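Local atomic coordinates of aminoglycoside N(3)-acetyltransferase (PDB entry 6NP3), a protein that transfers the acetyl group of acetyl-CoA to the 3-amino group of 2-deoxystreptamine antibiotics such as gentamicin, probably conferring resistance to them. Residues L29-G33 against V241-Q245; I179-R183 against G209-A215; D21-P25 against F150-G155; E136-A140 against V200-D204. All blocks are in the same frame, centred on the assembly; numbering follows the deposited sequence.

Contact 1: residues L29-G33 against V241-Q245; sequences LRAVG and VGGAQ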
loop_
_atom_site.group_PDB
_atom_site.type_symbol
_atom_site.label_atom_id
_atom_site.label_comp_id
_atom_site.label_asym_id
_atom_site.label_seq_id
_atom_site.Cartn_x
_atom_site.Cartn_y
_atom_site.Cartn_z
ATOM N N LEU A 29 13.503 -3.355 -5.214
ATOM C CA LEU A 29 14.715 -2.653 -5.631
ATOM C C LEU A 29 15.797 -3.616 -6.111
ATOM O O LEU A 29 16.608 -3.248 -6.968
ATOM C CB LEU A 29 15.223 -1.748 -4.513
ATOM C CG LEU A 29 14.368 -0.501 -4.259
ATOM C CD1 LEU A 29 14.738 0.173 -2.953
ATOM C CD2 LEU A 29 14.483 0.495 -5.421
ATOM N N ARG A 30 15.817 -4.848 -5.595
ATOM C CA ARG A 30 16.767 -5.848 -6.082
ATOM C C ARG A 30 16.530 -6.152 -7.556
ATOM O O ARG A 30 17.482 -6.340 -8.323
ATOM C CB ARG A 30 16.646 -7.121 -5.236
ATOM C CG ARG A 30 17.833 -8.084 -5.339
ATOM C CD ARG A 30 17.789 -9.222 -4.310
ATOM N NE ARG A 30 16.954 -8.943 -3.141
ATOM C CZ ARG A 30 17.343 -8.252 -2.074
ATOM N NH1 ARG A 30 18.567 -7.746 -2.008
ATOM N NH2 ARG A 30 16.496 -8.060 -1.072
ATOM N N ALA A 31 15.265 -6.199 -7.974
ATOM C CA ALA A 31 14.968 -6.458 -9.373
ATOM C C ALA A 31 15.314 -5.260 -10.248
ATOM O O ALA A 31 15.726 -5.428 -11.401
ATOM C CB ALA A 31 13.488 -6.776 -9.545
ATOM N N VAL A 32 15.165 -4.045 -9.715
ATOM C CA VAL A 32 15.466 -2.847 -10.495
ATOM C C VAL A 32 16.950 -2.775 -10.832
ATOM O O VAL A 32 17.331 -2.404 -11.952
ATOM C CB VAL A 32 14.988 -1.592 -9.740
ATOM C CG1 VAL A 32 15.513 -0.330 -10.407
ATOM C CG2 VAL A 32 13.469 -1.576 -9.648
ATOM N N GLY A 33 17.808 -3.096 -9.869
ATOM C CA GLY A 33 19.236 -3.027 -10.082
ATOM C C GLY A 33 19.820 -1.680 -9.718
ATOM O O GLY A 33 19.116 -0.754 -9.301
ATOM N N VAL A 241 11.340 -1.544 -15.978
ATOM C CA VAL A 241 11.727 -0.325 -15.277
ATOM C C VAL A 241 13.024 -0.668 -14.569
ATOM O O VAL A 241 13.057 -1.600 -13.755
ATOM C CB VAL A 241 10.653 0.137 -14.277
ATOM C CG1 VAL A 241 11.133 1.331 -13.510
ATOM C CG2 VAL A 241 9.365 0.453 -15.022
ATOM N N GLY A 242 14.105 0.005 -14.945
ATOM C CA GLY A 242 15.420 -0.520 -14.625
ATOM C C GLY A 242 15.523 -1.920 -15.186
ATOM O O GLY A 242 15.131 -2.191 -16.324
ATOM N N GLY A 243 16.023 -2.833 -14.375
ATOM C CA GLY A 243 16.082 -4.231 -14.741
ATOM C C GLY A 243 14.860 -5.054 -14.392
ATOM O O GLY A 243 14.881 -6.277 -14.573
ATOM N N ALA A 244 13.789 -4.434 -13.909
ATOM C CA ALA A 244 12.655 -5.156 -13.340
ATOM C C ALA A 244 11.514 -5.279 -14.333
ATOM O O ALA A 244 11.103 -4.288 -14.942
ATOM C CB ALA A 244 12.150 -4.415 -12.107
ATOM N N GLN A 245 10.967 -6.483 -14.456
ATOM C CA GLN A 245 9.718 -6.653 -15.178
ATOM C C GLN A 245 8.615 -5.939 -14.405
ATOM O O GLN A 245 8.398 -6.203 -13.214
ATOM C CB GLN A 245 9.369 -8.133 -15.291
ATOM C CG GLN A 245 10.341 -8.965 -16.095
ATOM C CD GLN A 245 10.570 -10.323 -15.478
ATOM O OE1 GLN A 245 9.757 -11.231 -15.624
ATOM N NE2 GLN A 245 11.681 -10.466 -14.774
#
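One direct hydrogen bond ties the short helix 29-32 to the beta hairpin of strands 237-241 and 244-250. Gly243 N donates to Val32 O at 2.8 Å and 164°, and the CA atoms of Val32 and Gly243, 4.5 Å apart, are the nearest pair. Ala31 O is 3.3 Å from Ala244 N but at a poor angle; that amide is spent within the hairpin, on Val241 O at 2.9 Å, closing a type II' turn from Val241 to Ala244. With the return bond from Val241 N to Ala244 O, also 2.9 Å, it makes a two-residue beta hairpin.

Apolar contact is small and centred on Ala244, whose CB meets Ala31 CB at 3.7 Å and Val32 CG2 at 4.0 Å. A CB on Gly242 (positive phi) would clash at 2.7 Å with Val32 CG1; one on Gly243 would be tight against Ala31 O and Val32 O. Gly33, with phi 90°, ends the helix.

Leu29 points away and Arg30 is out of reach of 241-245; both bind CoA and acetyl-CoA in this protein. Val32, Val241 and Ala244 all touch Ile160 of strand 156-160, while Gln11 from helix 5-15 accepts a hydrogen bond from Gly242 N.

Contact 2: residues I179-R183 against G209-A215; sequences IEGKR and GILDEYA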
loop_
_atom_site.group_PDB
_atom_site.type_symbol
_atom_site.label_atom_id
_atom_site.label_comp_id
_atom_site.label_asym_id
_atom_site.label_seq_id
_atom_site.Cartn_x
_atom_site.Cartn_y
_atom_site.Cartn_z
ATOM N N ILE A 179 -19.298 -12.004 1.488
ATOM C CA ILE A 179 -18.993 -13.417 1.651
ATOM C C ILE A 179 -19.052 -13.758 3.126
ATOM O O ILE A 179 -18.861 -12.905 3.995
ATOM C CB ILE A 179 -17.624 -13.816 1.070
ATOM C CG1 ILE A 179 -16.479 -13.053 1.754
ATOM C CG2 ILE A 179 -17.633 -13.602 -0.427
ATOM C CD1 ILE A 179 -15.099 -13.446 1.198
ATOM N N GLU A 180 -19.334 -15.026 3.402
ATOM C CA GLU A 180 -19.429 -15.516 4.766
ATOM C C GLU A 180 -18.056 -15.909 5.296
ATOM O O GLU A 180 -17.157 -16.286 4.545
ATOM C CB GLU A 180 -20.372 -16.733 4.830
ATOM C CG GLU A 180 -19.873 -17.962 4.079
ATOM C CD GLU A 180 -20.841 -19.149 4.120
ATOM O OE1 GLU A 180 -21.949 -19.016 4.674
ATOM O OE2 GLU A 180 -20.487 -20.223 3.586
ATOM N N GLY A 181 -17.921 -15.840 6.611
ATOM C CA GLY A 181 -16.729 -16.303 7.283
ATOM C C GLY A 181 -15.556 -15.359 7.294
ATOM O O GLY A 181 -14.434 -15.817 7.516
ATOM N N LYS A 182 -15.761 -14.072 7.036
ATOM C CA LYS A 182 -14.629 -13.159 6.956
ATOM C C LYS A 182 -13.940 -13.014 8.306
ATOM O O LYS A 182 -14.582 -12.814 9.345
ATOM C CB LYS A 182 -15.082 -11.801 6.433
ATOM C CG LYS A 182 -15.602 -11.881 5.009
ATOM C CD LYS A 182 -16.432 -10.669 4.628
ATOM C CE LYS A 182 -15.586 -9.439 4.447
ATOM N NZ LYS A 182 -16.324 -8.355 3.800
ATOM N N ARG A 183 -12.622 -13.131 8.286
ATOM C CA ARG A 183 -11.804 -12.996 9.474
ATOM C C ARG A 183 -11.573 -11.539 9.829
ATOM O O ARG A 183 -11.331 -10.688 8.961
ATOM C CB ARG A 183 -10.448 -13.650 9.221
ATOM C CG ARG A 183 -10.523 -15.144 9.081
ATOM C CD ARG A 183 -9.232 -15.713 8.547
ATOM N NE ARG A 183 -8.060 -15.384 9.351
ATOM C CZ ARG A 183 -7.502 -16.209 10.228
ATOM N NH1 ARG A 183 -8.025 -17.411 10.444
ATOM N NH2 ARG A 183 -6.426 -15.834 10.911
ATOM N N GLY A 209 -5.193 -12.608 5.488
ATOM C CA GLY A 209 -6.047 -13.686 5.022
ATOM C C GLY A 209 -7.491 -13.429 5.399
ATOM O O GLY A 209 -7.851 -13.532 6.568
ATOM N N ILE A 210 -8.340 -13.163 4.405
ATOM C CA ILE A 210 -9.710 -12.773 4.692
ATOM C C ILE A 210 -10.564 -13.963 5.101
ATOM O O ILE A 210 -11.587 -13.781 5.770
ATOM C CB ILE A 210 -10.316 -11.998 3.505
ATOM C CG1 ILE A 210 -11.637 -11.315 3.886
ATOM C CG2 ILE A 210 -10.476 -12.881 2.264
ATOM C CD1 ILE A 210 -11.532 -10.290 4.968
ATOM N N LEU A 211 -10.227 -15.165 4.634
ATOM C CA LEU A 211 -10.863 -16.392 5.088
ATOM C C LEU A 211 -9.770 -17.328 5.579
ATOM O O LEU A 211 -8.590 -17.180 5.225
ATOM C CB LEU A 211 -11.609 -17.105 3.962
ATOM C CG LEU A 211 -12.735 -16.360 3.255
ATOM C CD1 LEU A 211 -13.351 -17.284 2.197
ATOM C CD2 LEU A 211 -13.775 -15.856 4.206
ATOM N N ASP A 212 -10.182 -18.324 6.384
ATOM C CA ASP A 212 -9.221 -19.283 6.929
ATOM C C ASP A 212 -8.341 -19.885 5.838
ATOM O O ASP A 212 -7.133 -20.046 6.025
ATOM C CB ASP A 212 -9.956 -20.405 7.682
ATOM C CG ASP A 212 -10.661 -19.916 8.936
ATOM O OD1 ASP A 212 -10.329 -18.821 9.427
ATOM O OD2 ASP A 212 -11.545 -20.660 9.436
ATOM N N GLU A 213 -8.928 -20.222 4.692
ATOM C CA GLU A 213 -8.165 -20.895 3.653
ATOM C C GLU A 213 -7.147 -19.983 2.996
ATOM O O GLU A 213 -6.298 -20.475 2.248
ATOM C CB GLU A 213 -9.102 -21.464 2.592
ATOM C CG GLU A 213 -9.927 -20.419 1.850
ATOM C CD GLU A 213 -11.092 -21.048 1.128
ATOM O OE1 GLU A 213 -10.951 -21.404 -0.055
ATOM O OE2 GLU A 213 -12.149 -21.218 1.758
ATOM N N TYR A 214 -7.205 -18.673 3.257
ATOM C CA TYR A 214 -6.247 -17.713 2.711
ATOM C C TYR A 214 -5.244 -17.236 3.755
ATOM O O TYR A 214 -4.448 -16.326 3.469
ATOM C CB TYR A 214 -6.961 -16.502 2.078
ATOM C CG TYR A 214 -7.923 -16.883 1.003
ATOM C CD1 TYR A 214 -7.493 -17.570 -0.111
ATOM C CD2 TYR A 214 -9.254 -16.532 1.077
ATOM C CE1 TYR A 214 -8.376 -17.936 -1.097
ATOM C CE2 TYR A 214 -10.127 -16.846 0.081
ATOM C CZ TYR A 214 -9.700 -17.576 -0.996
ATOM O OH TYR A 214 -10.601 -17.932 -1.980
ATOM N N ALA A 215 -5.274 -17.810 4.964
ATOM C CA ALA A 215 -4.552 -17.267 6.106
ATOM C C ALA A 215 -3.315 -18.070 6.505
ATOM O O ALA A 215 -2.739 -17.800 7.560
ATOM C CB ALA A 215 -5.494 -17.112 7.305
HETATM O O HOH W 1 -12.937 -18.180 7.233
#
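Arg183 dominates the polar bonding between these loops. Its backbone N donates to Ile210 O at 2.8 Å and 171°, and the same oxygen receives a CA-H...O contact from Lys182 CA at 3.3 Å. Its guanidinium forms a salt bridge through NH1 to Asp212 OD1, 2.9 Å away near the guanidinium plane, and a second through NE to Asp206 OD2; Ala215 CB covers one face, 3.7 Å from Arg183 CZ.

Water 1 donates to Gly181 O (2.8 Å) and accepts from Asp212 N (2.9 Å). Tyr214 N to Leu211 O (2.8 Å) and Ala215 N to Asp212 O (3.1 Å) hold the 3-10 turn. Lys182 sends its amine away, to the carbonyls of Ala175 and Ala177, with a cation-pi contact to Trp205.

Apolar contacts are Leu211 CD2 to Ile179 CD1 and Ile210 CD1 to Lys182 CB, both 4.1 Å; Leu211 CD2 also packs on the backbone, 3.4 Å from Glu180 O and Gly181 O. Gly209 is about 6 Å from the bound gentamicin, so its loop flanks the antibiotic pocket beside Ser207 and Asn208. The loops lie at the base of hairpin 184-193/196-205, between helices 170-176 and 222-233, with His266 against Ile179 and Leu211.

Contact 3: residues D21-P25 against F150-G155; sequences DMVMP and FLAHAG
Buried Met-aromatic packing joins strand 22-27 of the central mixed sheet to the end of helix 146-151 and the following turn. Residues 22-25 are extended, Met22 and Met24 pointing toward 150-155, Val23 away. Met22 CA lies 4.9 Å from Gly155 CA. Over the face of Phe150 (chi1 168°, chi2 76°) lies SD of all-trans Met24, 4.4 Å from the ring centroid and 20° off the normal; Met24 CB is 3.4 Å from Phe150 CZ. Met22 (t, p, chi3 -92°) puts CG 3.6 Å from Phe150 CD1 and SD at the ring edges, 5.3 Å from the Phe150 and 4.7 Å from the His153 centroid. The turn carries His153 N to Phe150 O (3.0 Å) and Ala154 at phi/psi 62/31; Gly155 CA approaches Met22 O at 3.4 Å. His153 NE2 is hydrogen-bonded to Asp127 OD2, a residue seen to bind magnesium in this protein. Water 2 links Met22 N (2.9 Å) to Ala154 O (2.8 Å). This is helix-on-sheet packing of an alpha/beta fold, the helix leading into strand 156-160, parallel to strand 22-27.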
loop_
_atom_site.group_PDB
_atom_site.type_symbol
_atom_site.label_atom_id
_atom_site.label_comp_id
_atom_site.label_asym_id
_atom_site.label_seq_id
_atom_site.Cartn_x
_atom_site.Cartn_y
_atom_site.Cartn_z
ATOM N N ASP A 21 -1.133 11.321 -13.925
ATOM C CA ASP A 21 -1.625 10.065 -13.386
ATOM C C ASP A 21 -1.521 10.035 -11.859
ATOM O O ASP A 21 -0.702 10.713 -11.235
ATOM C CB ASP A 21 -0.818 8.891 -13.952
ATOM C CG ASP A 21 -1.221 8.476 -15.365
ATOM O OD1 ASP A 21 -2.177 9.020 -15.929
ATOM O OD2 ASP A 21 -0.568 7.534 -15.883
ATOM N N MET A 22 -2.333 9.143 -11.290
ATOM C CA MET A 22 -2.381 8.801 -9.870
ATOM C C MET A 22 -1.816 7.380 -9.787
ATOM O O MET A 22 -2.472 6.429 -10.235
ATOM C CB MET A 22 -3.851 8.810 -9.441
ATOM C CG MET A 22 -4.166 8.156 -8.092
ATOM S SD MET A 22 -3.746 9.079 -6.638
ATOM C CE MET A 22 -2.091 8.488 -6.308
ATOM N N VAL A 23 -0.610 7.224 -9.231
ATOM C CA VAL A 23 0.122 5.956 -9.277
ATOM C C VAL A 23 0.459 5.475 -7.869
ATOM O O VAL A 23 0.965 6.245 -7.042
ATOM C CB VAL A 23 1.403 6.090 -10.123
ATOM C CG1 VAL A 23 2.264 4.844 -10.054
ATOM C CG2 VAL A 23 1.039 6.436 -11.540
ATOM N N MET A 24 0.223 4.177 -7.623
ATOM C CA MET A 24 0.616 3.513 -6.384
ATOM C C MET A 24 1.680 2.487 -6.740
ATOM O O MET A 24 1.363 1.462 -7.378
ATOM C CB MET A 24 -0.581 2.825 -5.732
ATOM C CG MET A 24 -0.238 2.129 -4.439
ATOM S SD MET A 24 -1.711 1.690 -3.533
ATOM C CE MET A 24 -0.979 1.205 -1.996
ATOM N N PRO A 25 2.925 2.697 -6.349
ATOM C CA PRO A 25 3.987 1.758 -6.707
ATOM C C PRO A 25 4.190 0.668 -5.663
ATOM O O PRO A 25 4.038 0.865 -4.458
ATOM C CB PRO A 25 5.228 2.662 -6.793
ATOM C CG PRO A 25 4.980 3.667 -5.703
ATOM C CD PRO A 25 3.465 3.920 -5.717
ATOM N N PHE A 150 -8.141 6.509 -3.658
ATOM C CA PHE A 150 -7.297 6.161 -4.806
ATOM C C PHE A 150 -8.105 5.466 -5.891
ATOM O O PHE A 150 -7.944 5.753 -7.077
ATOM C CB PHE A 150 -6.178 5.259 -4.258
ATOM C CG PHE A 150 -5.340 4.547 -5.278
ATOM C CD1 PHE A 150 -4.373 5.212 -5.978
ATOM C CD2 PHE A 150 -5.467 3.192 -5.460
ATOM C CE1 PHE A 150 -3.596 4.564 -6.876
ATOM C CE2 PHE A 150 -4.654 2.543 -6.377
ATOM C CZ PHE A 150 -3.729 3.241 -7.065
ATOM N N LEU A 151 -8.980 4.538 -5.487
ATOM C CA LEU A 151 -9.786 3.794 -6.432
ATOM C C LEU A 151 -10.820 4.682 -7.090
ATOM O O LEU A 151 -11.256 4.379 -8.200
ATOM C CB LEU A 151 -10.528 2.658 -5.743
ATOM C CG LEU A 151 -9.633 1.532 -5.243
ATOM C CD1 LEU A 151 -10.380 0.580 -4.324
ATOM C CD2 LEU A 151 -8.951 0.788 -6.368
ATOM N N ALA A 152 -11.203 5.785 -6.458
ATOM C CA ALA A 152 -12.100 6.764 -7.058
ATOM C C ALA A 152 -11.365 7.817 -7.887
ATOM O O ALA A 152 -12.019 8.672 -8.504
ATOM C CB ALA A 152 -12.938 7.434 -5.952
ATOM N N HIS A 153 -10.036 7.777 -7.916
ATOM C CA HIS A 153 -9.201 8.827 -8.481
ATOM C C HIS A 153 -8.372 8.287 -9.634
ATOM O O HIS A 153 -7.244 8.715 -9.861
ATOM C CB HIS A 153 -8.298 9.391 -7.393
ATOM C CG HIS A 153 -7.729 10.743 -7.680
ATOM N ND1 HIS A 153 -8.415 11.755 -8.323
ATOM C CD2 HIS A 153 -6.524 11.253 -7.351
ATOM C CE1 HIS A 153 -7.652 12.838 -8.364
ATOM N NE2 HIS A 153 -6.503 12.559 -7.777
ATOM N N ALA A 154 -8.952 7.353 -10.384
ATOM C CA ALA A 154 -8.336 6.846 -11.601
ATOM C C ALA A 154 -7.009 6.168 -11.296
ATOM O O ALA A 154 -6.094 6.187 -12.105
ATOM C CB ALA A 154 -8.185 7.921 -12.691
ATOM N N GLY A 155 -6.886 5.567 -10.116
ATOM C CA GLY A 155 -5.595 5.071 -9.691
ATOM C C GLY A 155 -5.062 3.983 -10.612
ATOM O O GLY A 155 -5.814 3.123 -11.099
HETATM O O HOH W 2 -4.081 7.807 -13.186
#

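Contact 4: residues E136-A140 against V200-D204; sequences EMGAA and VTTSD
Met137, Asp204 and Gly138 carry most of the surface buried where the loop 136-140 lies along strand 200-204. The loop makes a type II turn from Glu136 to Ala139, closed by Ala139 N to Glu136 O at 2.9 Å, with Met137 at phi/psi -54/135 and Gly138 at 95/-6. The strand is extended, pointing Val200, Thr202 and Asp204 at the loop and Thr201 and Ser203 away.

Met137 is folded m, m, m: its CG lies 3.9 Å from Val200 CG1, and its CE 3.5 Å from Thr202 CG2 and 3.4 Å from Val200 O. Gly138 packs against the strand with its CA 5.1 Å from Asp204 CA and 3.6 Å from Ser203 O; a CB there would be jammed against the preceding carbonyl O and a tight 3.2 Å from Thr202 OG1.

Asp204 (chi1 -148°, chi2 -24°) accepts through OD2 from Ala140 N at 2.9 Å and 149°. Water 3 accepts from Gly138 N at 2.8 Å and donates to Asp204 OD2 at 2.6 Å. The Ala140 side chain is about 7 Å from the bound gentamicin. The chemistry is divided, apolar at the Val200 end and polar at Asp204, where one carboxylate oxygen collects two loop amides, one directly and one through water.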
loop_
_atom_site.group_PDB
_atom_site.type_symbol
_atom_site.label_atom_id
_atom_site.label_comp_id
_atom_site.label_asym_id
_atom_site.label_seq_id
_atom_site.Cartn_x
_atom_site.Cartn_y
_atom_site.Cartn_z
ATOM N N GLU A 136 -8.823 6.338 9.566
ATOM C CA GLU A 136 -9.172 6.039 10.949
ATOM C C GLU A 136 -8.936 4.579 11.284
ATOM O O GLU A 136 -9.019 3.692 10.430
ATOM C CB GLU A 136 -10.633 6.428 11.215
ATOM C CG GLU A 136 -10.776 7.955 11.183
ATOM C CD GLU A 136 -12.201 8.448 11.045
ATOM O OE1 GLU A 136 -13.128 7.622 11.042
ATOM O OE2 GLU A 136 -12.387 9.677 10.932
ATOM N N MET A 137 -8.650 4.347 12.556
ATOM C CA MET A 137 -8.641 2.989 13.062
ATOM C C MET A 137 -9.975 2.333 12.742
ATOM O O MET A 137 -11.042 2.933 12.887
ATOM C CB MET A 137 -8.358 3.003 14.566
ATOM C CG MET A 137 -6.931 3.448 14.856
ATOM S SD MET A 137 -5.710 2.145 14.574
ATOM C CE MET A 137 -5.954 1.205 16.055
ATOM N N GLY A 138 -9.905 1.109 12.254
ATOM C CA GLY A 138 -11.080 0.403 11.822
ATOM C C GLY A 138 -11.363 0.517 10.341
ATOM O O GLY A 138 -12.291 -0.145 9.857
ATOM N N ALA A 139 -10.590 1.332 9.619
ATOM C CA ALA A 139 -10.749 1.559 8.191
ATOM C C ALA A 139 -9.376 1.510 7.524
ATOM O O ALA A 139 -8.917 2.457 6.886
ATOM C CB ALA A 139 -11.441 2.891 7.913
ATOM N N ALA A 140 -8.711 0.365 7.625
ATOM C CA ALA A 140 -7.330 0.290 7.167
ATOM C C ALA A 140 -7.220 0.387 5.649
ATOM O O ALA A 140 -6.485 1.238 5.128
ATOM C CB ALA A 140 -6.672 -0.979 7.684
ATOM N N VAL A 200 -5.496 3.350 21.103
ATOM C CA VAL A 200 -6.768 3.047 20.458
ATOM C C VAL A 200 -6.763 1.566 20.108
ATOM O O VAL A 200 -5.848 1.082 19.427
ATOM C CB VAL A 200 -6.989 3.904 19.201
ATOM C CG1 VAL A 200 -8.292 3.489 18.507
ATOM C CG2 VAL A 200 -6.988 5.385 19.544
ATOM N N THR A 201 -7.759 0.843 20.607
ATOM C CA THR A 201 -7.982 -0.550 20.260
ATOM C C THR A 201 -9.121 -0.621 19.255
ATOM O O THR A 201 -10.149 0.047 19.417
ATOM C CB THR A 201 -8.317 -1.366 21.509
ATOM O OG1 THR A 201 -7.255 -1.204 22.459
ATOM C CG2 THR A 201 -8.469 -2.838 21.176
ATOM N N THR A 202 -8.915 -1.395 18.194
ATOM C CA THR A 202 -9.916 -1.499 17.148
ATOM C C THR A 202 -9.954 -2.919 16.620
ATOM O O THR A 202 -9.027 -3.696 16.819
ATOM C CB THR A 202 -9.579 -0.559 15.977
ATOM O OG1 THR A 202 -10.720 -0.416 15.127
ATOM C CG2 THR A 202 -8.400 -1.083 15.134
ATOM N N SER A 203 -11.024 -3.247 15.906
ATOM C CA SER A 203 -11.032 -4.426 15.050
ATOM C C SER A 203 -11.080 -3.993 13.591
ATOM O O SER A 203 -11.498 -2.884 13.278
ATOM C CB SER A 203 -12.208 -5.347 15.388
ATOM O OG SER A 203 -13.437 -4.755 15.055
ATOM N N ASP A 204 -10.638 -4.873 12.700
ATOM C CA ASP A 204 -10.701 -4.613 11.267
ATOM C C ASP A 204 -10.614 -5.961 10.573
ATOM O O ASP A 204 -10.388 -6.988 11.209
ATOM C CB ASP A 204 -9.591 -3.643 10.813
ATOM C CG ASP A 204 -10.009 -2.753 9.644
ATOM O OD1 ASP A 204 -10.935 -3.152 8.873
ATOM O OD2 ASP A 204 -9.384 -1.677 9.503
HETATM O O HOH W 3 -7.844 -0.631 11.355
#

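Overall arrangement
Contacts 1 and 3 belong to the central mixed sheet: strand 22-27 runs into helix 29-32, so their segments adjoin in sequence although their centres are 22 Å apart. Contacts 2 and 4 lie at the separate two-stranded hairpin 184-193/196-205, centres 18 Å apart and nearest atoms about 4 Å, without touching. Contact 4, 35 Å from contact 1 between centres, is on the opposite side of the chain's centre. Along the chain, contact 3 crosses contacts 1 and 4, contact 4 crosses contact 2, and contact 1 spans contacts 2 and 4. Sheet core and hairpin are thus interlocked in sequence, with gentamicin bound close to the hairpin contacts, nearest atoms about 6 Å from Gly209 and about 7 Å from the Ala140 side chain.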